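Local coordinates for protein prolyl-ACP dehydrogenase (Oscillatoria sp., PDB 4IRN) that oxidises a prolyl group carried on an acyl carrier protein, using FAD as cofactor, in the biosynthesis of the cyanotoxin anatoxin-a, at residues N357-E362 / S403-R407. Numbering follows the deposited sequence.
With FAD (flavin-adenine dinucleotide), chain I.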
loop_
_atom_site.group_PDB
_atom_site.type_symbol
_atom_site.label_atom_id
_atom_site.label_comp_id
_atom_site.label_asym_id
_atom_site.label_seq_id
_atom_site.Cartn_x
_atom_site.Cartn_y
_atom_site.Cartn_z
ATOM N N ASN A 357 10.943 16.031 -1.027
ATOM C CA ASN A 357 11.910 15.080 -0.510
ATOM C C ASN A 357 11.248 13.779 -0.083
ATOM O O ASN A 357 11.717 12.704 -0.449
ATOM C CB ASN A 357 12.673 15.695 0.644
ATOM C CG ASN A 357 13.998 15.039 0.873
ATOM O OD1 ASN A 357 14.125 14.119 1.674
ATOM N ND2 ASN A 357 15.010 15.496 0.165
ATOM N N LEU A 358 10.137 13.879 0.662
ATOM C CA LEU A 358 9.379 12.730 1.156
ATOM C C LEU A 358 8.815 11.906 -0.009
ATOM O O LEU A 358 8.986 10.684 -0.025
ATOM C CB LEU A 358 8.271 13.167 2.148
ATOM C CG LEU A 358 7.191 12.144 2.569
ATOM C CD1 LEU A 358 7.750 11.071 3.480
ATOM C CD2 LEU A 358 6.064 12.829 3.286
ATOM N N TYR A 359 8.181 12.574 -0.998
ATOM C CA TYR A 359 7.613 11.895 -2.154
ATOM C C TYR A 359 8.672 11.256 -3.064
ATOM O O TYR A 359 8.579 10.062 -3.321
ATOM C CB TYR A 359 6.662 12.798 -2.970
ATOM C CG TYR A 359 5.943 12.014 -4.042
ATOM C CD1 TYR A 359 4.775 11.314 -3.751
ATOM C CD2 TYR A 359 6.499 11.856 -5.308
ATOM C CE1 TYR A 359 4.167 10.494 -4.697
ATOM C CE2 TYR A 359 5.914 11.019 -6.256
ATOM C CZ TYR A 359 4.738 10.351 -5.950
ATOM O OH TYR A 359 4.105 9.575 -6.891
ATOM N N ILE A 360 9.615 12.043 -3.581
ATOM C CA ILE A 360 10.656 11.608 -4.513
ATOM C C ILE A 360 11.540 10.475 -3.992
ATOM O O ILE A 360 11.825 9.558 -4.752
ATOM C CB ILE A 360 11.442 12.804 -5.138
ATOM C CG1 ILE A 360 10.459 13.806 -5.795
ATOM C CG2 ILE A 360 12.509 12.303 -6.140
ATOM C CD1 ILE A 360 11.013 15.132 -6.212
ATOM N N SER A 361 11.954 10.529 -2.700
ATOM C CA SER A 361 12.819 9.518 -2.109
ATOM C C SER A 361 12.156 8.164 -2.090
ATOM O O SER A 361 12.805 7.162 -2.416
ATOM C CB SER A 361 13.235 9.924 -0.700
ATOM O OG SER A 361 12.110 10.074 0.145
ATOM N N GLU A 362 10.863 8.131 -1.742
ATOM C CA GLU A 362 10.077 6.900 -1.688
ATOM C C GLU A 362 9.685 6.408 -3.070
ATOM O O GLU A 362 9.651 5.202 -3.299
ATOM C CB GLU A 362 8.843 7.065 -0.811
ATOM C CG GLU A 362 9.161 7.123 0.671
ATOM C CD GLU A 362 8.005 7.514 1.578
ATOM O OE1 GLU A 362 6.864 7.726 1.100
ATOM O OE2 GLU A 362 8.248 7.560 2.803
ATOM N N SER A 403 12.086 10.037 6.259
ATOM C CA SER A 403 10.695 10.126 5.794
ATOM C C SER A 403 9.747 10.538 6.931
ATOM O O SER A 403 8.871 11.376 6.718
ATOM C CB SER A 403 10.261 8.811 5.158
ATOM O OG SER A 403 11.047 8.532 4.010
ATOM N N GLU A 404 9.989 10.003 8.144
ATOM C CA GLU A 404 9.236 10.277 9.369
ATOM C C GLU A 404 9.366 11.742 9.792
ATOM O O GLU A 404 8.370 12.343 10.186
ATOM C CB GLU A 404 9.689 9.346 10.506
ATOM C CG GLU A 404 9.409 7.868 10.268
ATOM C CD GLU A 404 10.288 7.146 9.260
ATOM O OE1 GLU A 404 11.526 7.332 9.296
ATOM O OE2 GLU A 404 9.735 6.384 8.435
ATOM N N ILE A 405 10.581 12.316 9.695
ATOM C CA ILE A 405 10.886 13.709 10.026
ATOM C C ILE A 405 10.125 14.665 9.137
ATOM O O ILE A 405 9.529 15.611 9.655
ATOM C CB ILE A 405 12.422 13.968 10.060
ATOM C CG1 ILE A 405 13.040 13.432 11.361
ATOM C CG2 ILE A 405 12.826 15.444 9.808
ATOM C CD1 ILE A 405 12.245 13.722 12.691
ATOM N N GLN A 406 10.114 14.398 7.813
ATOM C CA GLN A 406 9.398 15.207 6.813
ATOM C C GLN A 406 7.913 15.234 7.155
ATOM O O GLN A 406 7.314 16.303 7.156
ATOM C CB GLN A 406 9.566 14.639 5.388
ATOM C CG GLN A 406 10.956 14.123 5.031
ATOM C CD GLN A 406 11.964 15.166 4.591
ATOM O OE1 GLN A 406 11.646 16.320 4.317
ATOM N NE2 GLN A 406 13.173 14.705 4.324
ATOM N N ARG A 407 7.332 14.049 7.485
ATOM C CA ARG A 407 5.928 13.878 7.881
ATOM C C ARG A 407 5.625 14.742 9.100
ATOM O O ARG A 407 4.599 15.424 9.113
ATOM C CB ARG A 407 5.628 12.407 8.178
ATOM C CG ARG A 407 5.682 11.512 6.953
ATOM C CD ARG A 407 5.449 10.061 7.294
ATOM N NE ARG A 407 5.799 9.172 6.193
ATOM C CZ ARG A 407 5.012 8.912 5.153
ATOM N NH1 ARG A 407 3.822 9.489 5.052
ATOM N NH2 ARG A 407 5.414 8.079 4.201
HETATM P PA FAD I . 17.728 9.200 14.196
HETATM O O1A FAD I . 17.601 10.661 14.013
HETATM O O2A FAD I . 18.608 8.590 15.276
HETATM O O5B FAD I . 16.309 8.579 14.498
HETATM C C5B FAD I . 16.152 7.153 14.591
HETATM C C4B FAD I . 14.848 6.782 13.939
HETATM O O4B FAD I . 13.759 7.281 14.732
HETATM C C3B FAD I . 14.665 7.294 12.509
HETATM O O3B FAD I . 14.507 6.190 11.631
HETATM C C2B FAD I . 13.428 8.207 12.546
HETATM O O2B FAD I . 12.469 7.762 11.599
HETATM C C1B FAD I . 12.838 8.014 13.944
HETATM N N9A FAD I . 12.513 9.261 14.636
HETATM C C8A FAD I . 13.387 10.095 15.282
HETATM N N7A FAD I . 12.830 11.178 15.768
HETATM C C5A FAD I . 11.498 11.053 15.421
HETATM C C6A FAD I . 10.370 11.884 15.634
HETATM N N6A FAD I . 10.416 13.049 16.284
HETATM N N1A FAD I . 9.183 11.472 15.139
HETATM C C2A FAD I . 9.129 10.305 14.492
HETATM N N3A FAD I . 10.115 9.437 14.247
HETATM C C4A FAD I . 11.283 9.869 14.727
HETATM N N1 FAD I . 24.363 15.027 8.063
HETATM C C2 FAD I . 25.104 16.185 8.009
HETATM O O2 FAD I . 25.018 17.029 8.902
HETATM N N3 FAD I . 25.984 16.408 6.953
HETATM C C4 FAD I . 26.206 15.549 5.904
HETATM O O4 FAD I . 27.012 15.851 5.024
HETATM C C4X FAD I . 25.426 14.311 5.960
HETATM N N5 FAD I . 25.607 13.421 5.010
HETATM C C5X FAD I . 24.907 12.218 5.109
HETATM C C6 FAD I . 25.088 11.263 4.104
HETATM C C7 FAD I . 24.408 10.050 4.128
HETATM C C7M FAD I . 24.560 9.087 2.979
HETATM C C8 FAD I . 23.535 9.769 5.203
HETATM C C8M FAD I . 22.768 8.475 5.277
HETATM C C9 FAD I . 23.368 10.708 6.212
HETATM C C9A FAD I . 24.028 11.934 6.188
HETATM N N10 FAD I . 23.862 12.924 7.197
HETATM C C10 FAD I . 24.525 14.121 7.102
HETATM C "C1'" FAD I . 23.035 12.610 8.383
HETATM C "C2'" FAD I . 21.581 12.432 7.972
HETATM O "O2'" FAD I . 20.940 13.687 7.753
HETATM C "C3'" FAD I . 20.834 11.581 8.998
HETATM O "O3'" FAD I . 20.457 10.344 8.397
HETATM C "C4'" FAD I . 19.598 12.251 9.601
HETATM O "O4'" FAD I . 19.973 13.467 10.254
HETATM C "C5'" FAD I . 18.805 11.332 10.512
HETATM O "O5'" FAD I . 19.559 11.019 11.695
HETATM P P FAD I . 19.718 9.489 12.161
HETATM O O1P FAD I . 19.908 8.579 11.006
HETATM O O2P FAD I . 20.815 9.730 13.169
HETATM O O3P FAD I . 18.444 8.772 12.813
#
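L358 makes the apolar part of this contact. Its CB packs on CB of Q406 at 3.8 Å, while CD1 reaches the first turn of helix 403-414 and lies 3.8 Å from CB of S403. The same methyl sits over one face of the R407 guanidinium, offset toward its rim, and CD2 touches R407 CG. With CG anti to the backbone N (chi1 168°), the leucine fork extends between S403 and R407. The two helix segments run nearly antiparallel, at 152°, with their axes 9.6 Å apart.

Charge gathers at E362. Its OE2 forms a salt bridge with NH2 of R407 (3.2 Å), in which the hydrogen bond is weak and bent, 134° at the hydrogen. OG of S403 also lies 3.2 Å from E362 OE2. The stronger partner of R407 is elsewhere: NH1 binds E324 and N320 of the second subunit.

At the other end, the side chains of N357 and Q406 cross at about a right angle, with OD1 of N357 2.9 Å from NE2 of Q406, but the angle is too poor for a hydrogen bond. N357 ND2 instead donates to R280 O, and Q406 NE2 makes weak bonds to the carbonyls of S400 and G401.

From the far side of helix 403-414, E404 OE1 comes within 2.5 Å of O2B on the FAD ribose, and I405 CD1 packs on the adenine. In this C-terminal helical domain of the acyl-CoA dehydrogenase fold, R407 is thus shared between E362 and E324 of the second subunit, while E404 joins FAD to K321 of the third subunit through a salt bridge from OE2.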